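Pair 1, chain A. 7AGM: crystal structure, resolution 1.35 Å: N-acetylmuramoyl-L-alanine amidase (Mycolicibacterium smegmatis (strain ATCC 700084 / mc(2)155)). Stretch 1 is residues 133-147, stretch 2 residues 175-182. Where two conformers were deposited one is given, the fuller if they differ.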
# COMPACT_ATOMS: atom_id res chain seq x y z
N GLY A 133 -11.88 -12.90 4.90
CA GLY A 133 -11.23 -13.38 6.10
C GLY A 133 -9.82 -12.87 6.27
O GLY A 133 -9.56 -11.91 7.00
N PRO A 134 -8.86 -13.53 5.61
CA PRO A 134 -7.44 -13.17 5.83
C PRO A 134 -7.11 -11.71 5.59
O PRO A 134 -6.31 -11.14 6.34
CB PRO A 134 -6.69 -14.11 4.88
CG PRO A 134 -7.61 -15.30 4.73
CD PRO A 134 -9.01 -14.74 4.78
N SER A 135 -7.69 -11.07 4.57
CA SER A 135 -7.36 -9.66 4.33
C SER A 135 -7.86 -8.75 5.44
O SER A 135 -7.21 -7.74 5.74
CB SER A 135 -7.89 -9.19 2.98
OG SER A 135 -7.16 -9.78 1.93
N VAL A 136 -9.01 -9.08 6.04
CA VAL A 136 -9.49 -8.32 7.19
C VAL A 136 -8.54 -8.49 8.37
O VAL A 136 -8.19 -7.51 9.05
CB VAL A 136 -10.94 -8.71 7.54
CG1 VAL A 136 -11.42 -8.00 8.81
CG2 VAL A 136 -11.87 -8.39 6.36
N GLN A 137 -8.09 -9.72 8.63
CA GLN A 137 -7.11 -9.95 9.68
C GLN A 137 -5.81 -9.20 9.38
O GLN A 137 -5.21 -8.60 10.29
CB GLN A 137 -6.86 -11.44 9.84
CG GLN A 137 -8.10 -12.21 10.30
CD GLN A 137 -7.97 -13.71 10.13
OE1 GLN A 137 -6.93 -14.21 9.69
NE2 GLN A 137 -9.02 -14.44 10.47
N PHE A 138 -5.36 -9.23 8.13
CA PHE A 138 -4.15 -8.51 7.73
C PHE A 138 -4.31 -7.02 8.00
O PHE A 138 -3.41 -6.38 8.56
CB PHE A 138 -3.92 -8.78 6.25
CG PHE A 138 -2.55 -8.37 5.73
CD1 PHE A 138 -1.52 -7.95 6.58
CD2 PHE A 138 -2.30 -8.42 4.36
CE1 PHE A 138 -0.26 -7.59 6.06
CE2 PHE A 138 -1.06 -8.05 3.84
CZ PHE A 138 -0.04 -7.64 4.69
N ALA A 139 -5.47 -6.45 7.63
CA ALA A 139 -5.69 -5.03 7.87
C ALA A 139 -5.54 -4.69 9.35
O ALA A 139 -4.91 -3.69 9.71
CB ALA A 139 -7.05 -4.60 7.33
N LYS A 140 -6.08 -5.55 10.22
CA LYS A 140 -6.00 -5.29 11.65
C LYS A 140 -4.57 -5.40 12.17
O LYS A 140 -4.12 -4.55 12.95
CB LYS A 140 -6.93 -6.24 12.41
CG LYS A 140 -8.40 -6.08 12.04
CD LYS A 140 -9.29 -7.00 12.86
CE LYS A 140 -10.75 -6.79 12.51
NZ LYS A 140 -11.65 -7.65 13.33
N VAL A 141 -3.83 -6.43 11.74
CA VAL A 141 -2.44 -6.57 12.17
C VAL A 141 -1.62 -5.37 11.69
O VAL A 141 -0.80 -4.81 12.44
CB VAL A 141 -1.85 -7.89 11.65
CG1 VAL A 141 -0.36 -7.97 11.97
CG2 VAL A 141 -2.60 -9.10 12.21
N MET A 142 -1.83 -4.96 10.44
CA MET A 142 -1.09 -3.82 9.89
C MET A 142 -1.42 -2.54 10.65
O MET A 142 -0.52 -1.78 11.04
CB MET A 142 -1.41 -3.67 8.41
CG MET A 142 -0.68 -2.51 7.74
SD MET A 142 1.11 -2.73 7.65
CE MET A 142 1.23 -3.93 6.32
N ARG A 143 -2.71 -2.29 10.87
CA ARG A 143 -3.13 -1.13 11.66
C ARG A 143 -2.49 -1.13 13.05
O ARG A 143 -1.98 -0.10 13.52
CB ARG A 143 -4.65 -1.15 11.79
CG ARG A 143 -5.25 0.04 12.53
CD ARG A 143 -6.14 -0.41 13.68
NE ARG A 143 -5.35 -0.69 14.87
CZ ARG A 143 -5.02 0.22 15.79
NH1 ARG A 143 -5.41 1.49 15.65
NH2 ARG A 143 -4.30 -0.13 16.85
N ASP A 144 -2.48 -2.30 13.71
CA ASP A 144 -1.92 -2.39 15.05
C ASP A 144 -0.42 -2.09 15.05
O ASP A 144 0.08 -1.42 15.96
CB ASP A 144 -2.19 -3.77 15.65
CG ASP A 144 -3.62 -3.95 16.12
OD1 ASP A 144 -4.39 -2.97 16.11
OD2 ASP A 144 -3.97 -5.09 16.49
N GLN A 145 0.31 -2.55 14.03
CA GLN A 145 1.75 -2.34 14.02
C GLN A 145 2.12 -0.92 13.65
O GLN A 145 3.10 -0.38 14.17
CB GLN A 145 2.45 -3.37 13.12
CG GLN A 145 2.48 -4.76 13.71
CD GLN A 145 2.99 -4.77 15.14
OE1 GLN A 145 4.09 -4.28 15.42
NE2 GLN A 145 2.19 -5.31 16.06
N LEU A 146 1.36 -0.28 12.75
CA LEU A 146 1.57 1.14 12.49
C LEU A 146 1.31 1.96 13.74
O LEU A 146 2.09 2.84 14.10
CB LEU A 146 0.68 1.59 11.33
CG LEU A 146 1.06 1.03 9.96
CD1 LEU A 146 -0.05 1.16 8.94
CD2 LEU A 146 2.28 1.74 9.42
N ALA A 147 0.20 1.66 14.43
CA ALA A 147 -0.13 2.42 15.64
C ALA A 147 0.84 2.14 16.78
O ALA A 147 1.16 3.05 17.56
CB ALA A 147 -1.56 2.13 16.06
N GLN A 175 -7.04 -11.77 -5.27
CA GLN A 175 -7.53 -13.09 -4.90
C GLN A 175 -6.70 -13.73 -3.79
O GLN A 175 -6.89 -14.91 -3.48
CB GLN A 175 -7.59 -13.99 -6.14
CG GLN A 175 -8.46 -13.41 -7.26
CD GLN A 175 -8.42 -14.24 -8.53
OE1 GLN A 175 -7.88 -15.35 -8.53
NE2 GLN A 175 -8.99 -13.72 -9.60
N PHE A 176 -5.81 -12.96 -3.18
CA PHE A 176 -4.90 -13.35 -2.12
C PHE A 176 -4.88 -12.21 -1.12
O PHE A 176 -5.34 -11.11 -1.44
CB PHE A 176 -3.51 -13.63 -2.71
CG PHE A 176 -3.56 -14.72 -3.74
CD1 PHE A 176 -3.82 -14.42 -5.07
CD2 PHE A 176 -3.46 -16.04 -3.36
CE1 PHE A 176 -3.95 -15.44 -6.01
CE2 PHE A 176 -3.60 -17.06 -4.29
CZ PHE A 176 -3.83 -16.76 -5.61
N PRO A 177 -4.40 -12.44 0.10
CA PRO A 177 -4.54 -11.41 1.15
C PRO A 177 -3.87 -10.11 0.72
O PRO A 177 -2.73 -10.11 0.23
CB PRO A 177 -3.83 -12.04 2.35
CG PRO A 177 -3.98 -13.50 2.13
CD PRO A 177 -3.85 -13.69 0.64
N SER A 178 -4.58 -8.99 0.90
CA SER A 178 -4.14 -7.73 0.31
C SER A 178 -4.67 -6.54 1.10
O SER A 178 -5.86 -6.51 1.46
CB SER A 178 -4.62 -7.65 -1.15
OG SER A 178 -4.12 -6.49 -1.80
N VAL A 179 -3.79 -5.59 1.39
CA VAL A 179 -4.17 -4.34 2.05
C VAL A 179 -3.44 -3.20 1.35
O VAL A 179 -2.43 -3.41 0.67
CB VAL A 179 -3.86 -4.32 3.57
CG1 VAL A 179 -4.64 -5.44 4.30
CG2 VAL A 179 -2.35 -4.39 3.82
N LEU A 180 -3.97 -1.99 1.51
CA LEU A 180 -3.35 -0.79 0.96
C LEU A 180 -3.11 0.16 2.13
O LEU A 180 -4.04 0.50 2.86
CB LEU A 180 -4.26 -0.16 -0.11
CG LEU A 180 -3.70 1.05 -0.87
CD1 LEU A 180 -4.45 1.24 -2.18
CD2 LEU A 180 -3.73 2.35 -0.07
N VAL A 181 -1.85 0.56 2.31
CA VAL A 181 -1.47 1.43 3.42
C VAL A 181 -1.33 2.85 2.88
O VAL A 181 -0.45 3.12 2.05
CB VAL A 181 -0.17 0.98 4.10
CG1 VAL A 181 0.22 1.97 5.20
CG2 VAL A 181 -0.29 -0.44 4.63
N GLU A 182 -2.21 3.76 3.33
CA GLU A 182 -2.01 5.19 3.15
C GLU A 182 -1.21 5.67 4.36
O GLU A 182 -1.73 5.73 5.48
CB GLU A 182 -3.35 5.92 3.04
CG GLU A 182 -4.12 5.68 1.74
CD GLU A 182 -3.59 6.47 0.57
OE1 GLU A 182 -2.59 7.19 0.75
OE2 GLU A 182 -4.17 6.37 -0.54
O HOH W 1 -7.86 -10.14 -0.58

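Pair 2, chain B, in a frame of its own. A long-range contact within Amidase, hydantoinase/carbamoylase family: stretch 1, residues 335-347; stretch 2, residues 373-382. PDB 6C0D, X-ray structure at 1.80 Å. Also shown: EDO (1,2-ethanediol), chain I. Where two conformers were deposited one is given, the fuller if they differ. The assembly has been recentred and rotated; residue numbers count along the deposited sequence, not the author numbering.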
# COMPACT_ATOMS: atom_id res chain seq x y z
N PRO B 335 -8.85 21.69 19.33
CA PRO B 335 -9.28 21.16 20.64
C PRO B 335 -10.47 21.95 21.17
O PRO B 335 -10.63 23.14 20.91
CB PRO B 335 -8.05 21.37 21.53
CG PRO B 335 -6.85 21.53 20.54
CD PRO B 335 -7.48 22.23 19.36
N VAL B 336 -11.32 21.25 21.93
CA VAL B 336 -12.53 21.85 22.50
C VAL B 336 -12.54 21.48 23.98
O VAL B 336 -12.66 20.29 24.32
CB VAL B 336 -13.81 21.39 21.79
CG1 VAL B 336 -15.05 21.92 22.55
CG2 VAL B 336 -13.85 21.90 20.34
N THR B 337 -12.40 22.47 24.85
CA THR B 337 -12.35 22.16 26.28
C THR B 337 -13.74 21.91 26.82
O THR B 337 -14.72 22.54 26.40
CB THR B 337 -11.70 23.30 27.07
OG1 THR B 337 -12.54 24.45 26.97
CG2 THR B 337 -10.34 23.65 26.48
N MET B 338 -13.84 21.00 27.79
CA MET B 338 -15.08 20.82 28.51
C MET B 338 -15.16 21.86 29.62
O MET B 338 -14.14 22.29 30.16
CB MET B 338 -15.19 19.40 29.08
CG MET B 338 -15.11 18.30 27.99
SD MET B 338 -16.53 18.24 26.90
CE MET B 338 -16.01 19.30 25.50
N ASP B 339 -16.39 22.25 29.96
CA ASP B 339 -16.59 23.34 30.93
C ASP B 339 -15.92 22.99 32.26
O ASP B 339 -16.13 21.90 32.79
CB ASP B 339 -18.08 23.57 31.15
CG ASP B 339 -18.35 24.77 32.03
OD1 ASP B 339 -18.39 25.89 31.49
OD2 ASP B 339 -18.48 24.57 33.26
N ALA B 340 -15.12 23.93 32.80
CA ALA B 340 -14.34 23.60 34.00
C ALA B 340 -15.23 23.36 35.23
O ALA B 340 -14.96 22.45 36.03
CB ALA B 340 -13.35 24.72 34.29
N ALA B 341 -16.28 24.16 35.42
CA ALA B 341 -17.13 23.93 36.58
C ALA B 341 -17.92 22.62 36.44
O ALA B 341 -18.09 21.88 37.42
CB ALA B 341 -18.07 25.14 36.81
N LEU B 342 -18.40 22.29 35.23
CA LEU B 342 -19.08 21.01 35.04
C LEU B 342 -18.13 19.84 35.31
O LEU B 342 -18.51 18.86 35.96
CB LEU B 342 -19.65 20.90 33.62
CG LEU B 342 -20.80 21.89 33.26
CD1 LEU B 342 -21.31 21.58 31.87
CD2 LEU B 342 -21.96 21.86 34.26
N GLN B 343 -16.90 19.93 34.79
CA GLN B 343 -15.91 18.89 35.09
C GLN B 343 -15.77 18.70 36.58
O GLN B 343 -15.63 17.57 37.07
CB GLN B 343 -14.55 19.26 34.54
CG GLN B 343 -14.32 19.01 33.09
CD GLN B 343 -12.88 19.35 32.77
OE1 GLN B 343 -11.96 18.74 33.33
NE2 GLN B 343 -12.68 20.36 31.93
N GLN B 344 -15.78 19.80 37.32
CA GLN B 344 -15.55 19.67 38.75
C GLN B 344 -16.75 19.02 39.44
O GLN B 344 -16.57 18.23 40.37
CB GLN B 344 -15.20 21.03 39.35
CG GLN B 344 -14.81 20.99 40.81
CD GLN B 344 -13.39 20.47 41.03
OE1 GLN B 344 -12.79 19.84 40.14
NE2 GLN B 344 -12.86 20.72 42.21
N HIS B 345 -17.98 19.30 38.99
CA HIS B 345 -19.12 18.52 39.49
C HIS B 345 -18.97 17.04 39.17
O HIS B 345 -19.28 16.19 40.02
CB HIS B 345 -20.44 19.03 38.89
CG HIS B 345 -20.88 20.34 39.46
ND1 HIS B 345 -21.34 20.49 40.75
CD2 HIS B 345 -20.96 21.57 38.89
CE1 HIS B 345 -21.68 21.75 40.96
NE2 HIS B 345 -21.45 22.43 39.84
N LEU B 346 -18.51 16.70 37.96
CA LEU B 346 -18.29 15.29 37.65
C LEU B 346 -17.22 14.69 38.56
O LEU B 346 -17.37 13.57 39.06
CB LEU B 346 -17.89 15.10 36.19
CG LEU B 346 -18.95 15.43 35.12
CD1 LEU B 346 -18.33 15.30 33.73
CD2 LEU B 346 -20.12 14.47 35.21
N ALA B 347 -16.12 15.43 38.78
CA ALA B 347 -15.04 14.91 39.61
C ALA B 347 -15.49 14.71 41.05
O ALA B 347 -15.10 13.73 41.70
CB ALA B 347 -13.82 15.85 39.55
N ALA B 373 -20.45 22.14 22.93
CA ALA B 373 -19.62 22.89 23.87
C ALA B 373 -19.27 24.29 23.39
O ALA B 373 -18.94 25.15 24.22
CB ALA B 373 -18.31 22.13 24.16
N GLN B 374 -19.32 24.53 22.09
CA GLN B 374 -19.03 25.86 21.57
C GLN B 374 -20.19 26.83 21.78
O GLN B 374 -20.03 28.02 21.52
CB GLN B 374 -18.64 25.72 20.08
CG GLN B 374 -17.53 24.64 19.88
CD GLN B 374 -17.13 24.38 18.42
OE1 GLN B 374 -17.23 25.25 17.56
NE2 GLN B 374 -16.66 23.15 18.14
N HIS B 375 -21.33 26.35 22.28
CA HIS B 375 -22.52 27.18 22.47
C HIS B 375 -23.01 27.25 23.90
O HIS B 375 -23.48 28.31 24.33
CB HIS B 375 -23.66 26.67 21.58
CG HIS B 375 -23.34 26.75 20.12
ND1 HIS B 375 -23.73 27.82 19.34
CD2 HIS B 375 -22.63 25.93 19.32
CE1 HIS B 375 -23.28 27.64 18.10
NE2 HIS B 375 -22.61 26.50 18.07
N ILE B 376 -22.95 26.15 24.64
CA ILE B 376 -23.30 26.14 26.06
C ILE B 376 -22.28 25.28 26.80
O ILE B 376 -21.57 24.47 26.19
CB ILE B 376 -24.72 25.60 26.31
CG1 ILE B 376 -24.83 24.15 25.82
CG2 ILE B 376 -25.80 26.53 25.70
CD1 ILE B 376 -26.13 23.49 26.28
N PRO B 377 -22.19 25.46 28.12
CA PRO B 377 -21.30 24.60 28.93
C PRO B 377 -21.57 23.12 28.68
O PRO B 377 -22.71 22.66 28.80
CB PRO B 377 -21.67 24.98 30.37
CG PRO B 377 -22.06 26.46 30.26
CD PRO B 377 -22.80 26.54 28.94
N ALA B 378 -20.52 22.36 28.36
CA ALA B 378 -20.66 20.93 28.09
C ALA B 378 -19.62 20.13 28.88
O ALA B 378 -18.55 20.65 29.24
CB ALA B 378 -20.49 20.63 26.59
N CYS B 379 -19.93 18.86 29.14
CA CYS B 379 -18.96 17.98 29.78
C CYS B 379 -19.22 16.54 29.34
O CYS B 379 -20.28 16.22 28.79
CB CYS B 379 -19.03 18.11 31.32
SG CYS B 379 -20.61 17.55 31.99
N MET B 380 -18.20 15.70 29.51
CA MET B 380 -18.33 14.28 29.21
C MET B 380 -17.83 13.43 30.36
O MET B 380 -16.90 13.80 31.08
CB MET B 380 -17.54 13.89 27.94
CG MET B 380 -18.08 14.55 26.68
SD MET B 380 -17.36 13.78 25.19
CE MET B 380 -18.29 12.25 25.10
N LEU B 381 -18.44 12.24 30.50
CA LEU B 381 -18.03 11.26 31.50
C LEU B 381 -17.80 9.95 30.78
O LEU B 381 -18.67 9.50 30.04
CB LEU B 381 -19.13 11.09 32.56
CG LEU B 381 -18.73 10.22 33.76
CD1 LEU B 381 -17.82 11.05 34.66
CD2 LEU B 381 -19.97 9.74 34.52
N PHE B 382 -16.63 9.32 31.01
CA PHE B 382 -16.27 8.07 30.35
C PHE B 382 -16.39 6.87 31.30
O PHE B 382 -16.09 6.99 32.50
CB PHE B 382 -14.83 8.11 29.82
CG PHE B 382 -14.66 8.83 28.50
CD1 PHE B 382 -15.76 9.30 27.79
CD2 PHE B 382 -13.39 9.04 27.98
CE1 PHE B 382 -15.59 9.95 26.57
CE2 PHE B 382 -13.21 9.68 26.75
CZ PHE B 382 -14.32 10.12 26.05
C1 EDO I . -20.18 27.81 25.77
O1 EDO I . -18.82 27.73 25.36
C2 EDO I . -20.28 28.56 27.10
O2 EDO I . -19.35 27.98 28.02

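Pairs 1 and 2 share one arrangement: a helix lies across a strand that runs roughly the same way, with N-to-C directions 33° apart in pair 1 and 30° in pair 2 and axes approaching to 7.6 and 7.4 Å. Fourteen central residues superpose with an RMSD of 0.9 Å. On the helix side A:Ser135 to A:Arg143 match B:Asp339 to B:Ala347; on the strand side A:Gln175 to A:Glu182 match B:His375 to B:Phe382.

In both pairs a single hydrogen bond ties the start of the helix to the start of the strand, but its direction is reversed. In pair 1 the side chain of A:Ser135, in the first turn, accepts from the strand backbone (A:Ser178 N to A:Ser135 OG, 2.9 Å), and water 1 joins the same hydroxyl (2.6 Å from A:Ser135 OG) to the carbonyl of A:Phe176 (2.8 Å from A:Phe176 O). In pair 2 the matching B:Asp339 is the N-cap: its backbone donates to the strand (B:Asp339 N to B:Ala378 O, 2.8 Å), leaving its carboxylate to cap the helix by accepting from B:Leu342 (B:Leu342 N to B:Asp339 OD2, 3.0 Å).

A proline occupies the same position in both pairs, A:Pro177 and B:Pro377. A:Phe138 CD2 lies 4.4 Å from A:Pro177 CB, and the matching B:Leu342 CD1 reaches B:Pro377 CB at 3.7 Å. In pair 1, A:Pro134 CB also packs on A:Pro177 CG at 3.9 Å.

A:Phe138 and B:Leu342 both point their CA-to-CB bonds toward the strand. A:Val179 CG2 sits 4.0 Å from the centroid of the A:Phe138 ring and 15° off its normal, a CH-pi contact over the face, while the backbone of A:Pro177 and A:Ser178 lies at the ring edge. B:Leu342 has no ring face to offer; its closest approach to B:Cys379, the counterpart of A:Val179, is CB to CB at 3.7 Å.

A turn later, A:Met142 and B:Leu346 fill the next position. The methionine leans on A:Val181 (A:Met142 CG to A:Val181 CG2, 3.8 Å); the leucine touches the cysteine sulfur (B:Leu346 CD1 to B:Cys379 SG, 3.6 Å) and, less closely, B:Leu381 (B:Leu346 CD2 to B:Leu381 CD1, 4.2 Å), the counterpart of A:Val181.

Within pair 2, B:Val336 CG1 and B:Met338 CE pack on B:Ala373 CB at 3.6 and 3.9 Å, and B:Met338 SD lies 4.0 Å from B:Met380 CG. A 1,2-ethanediol, probably from the crystallisation liquor, donates from EDO O1 to B:Ala373 O at 2.8 Å.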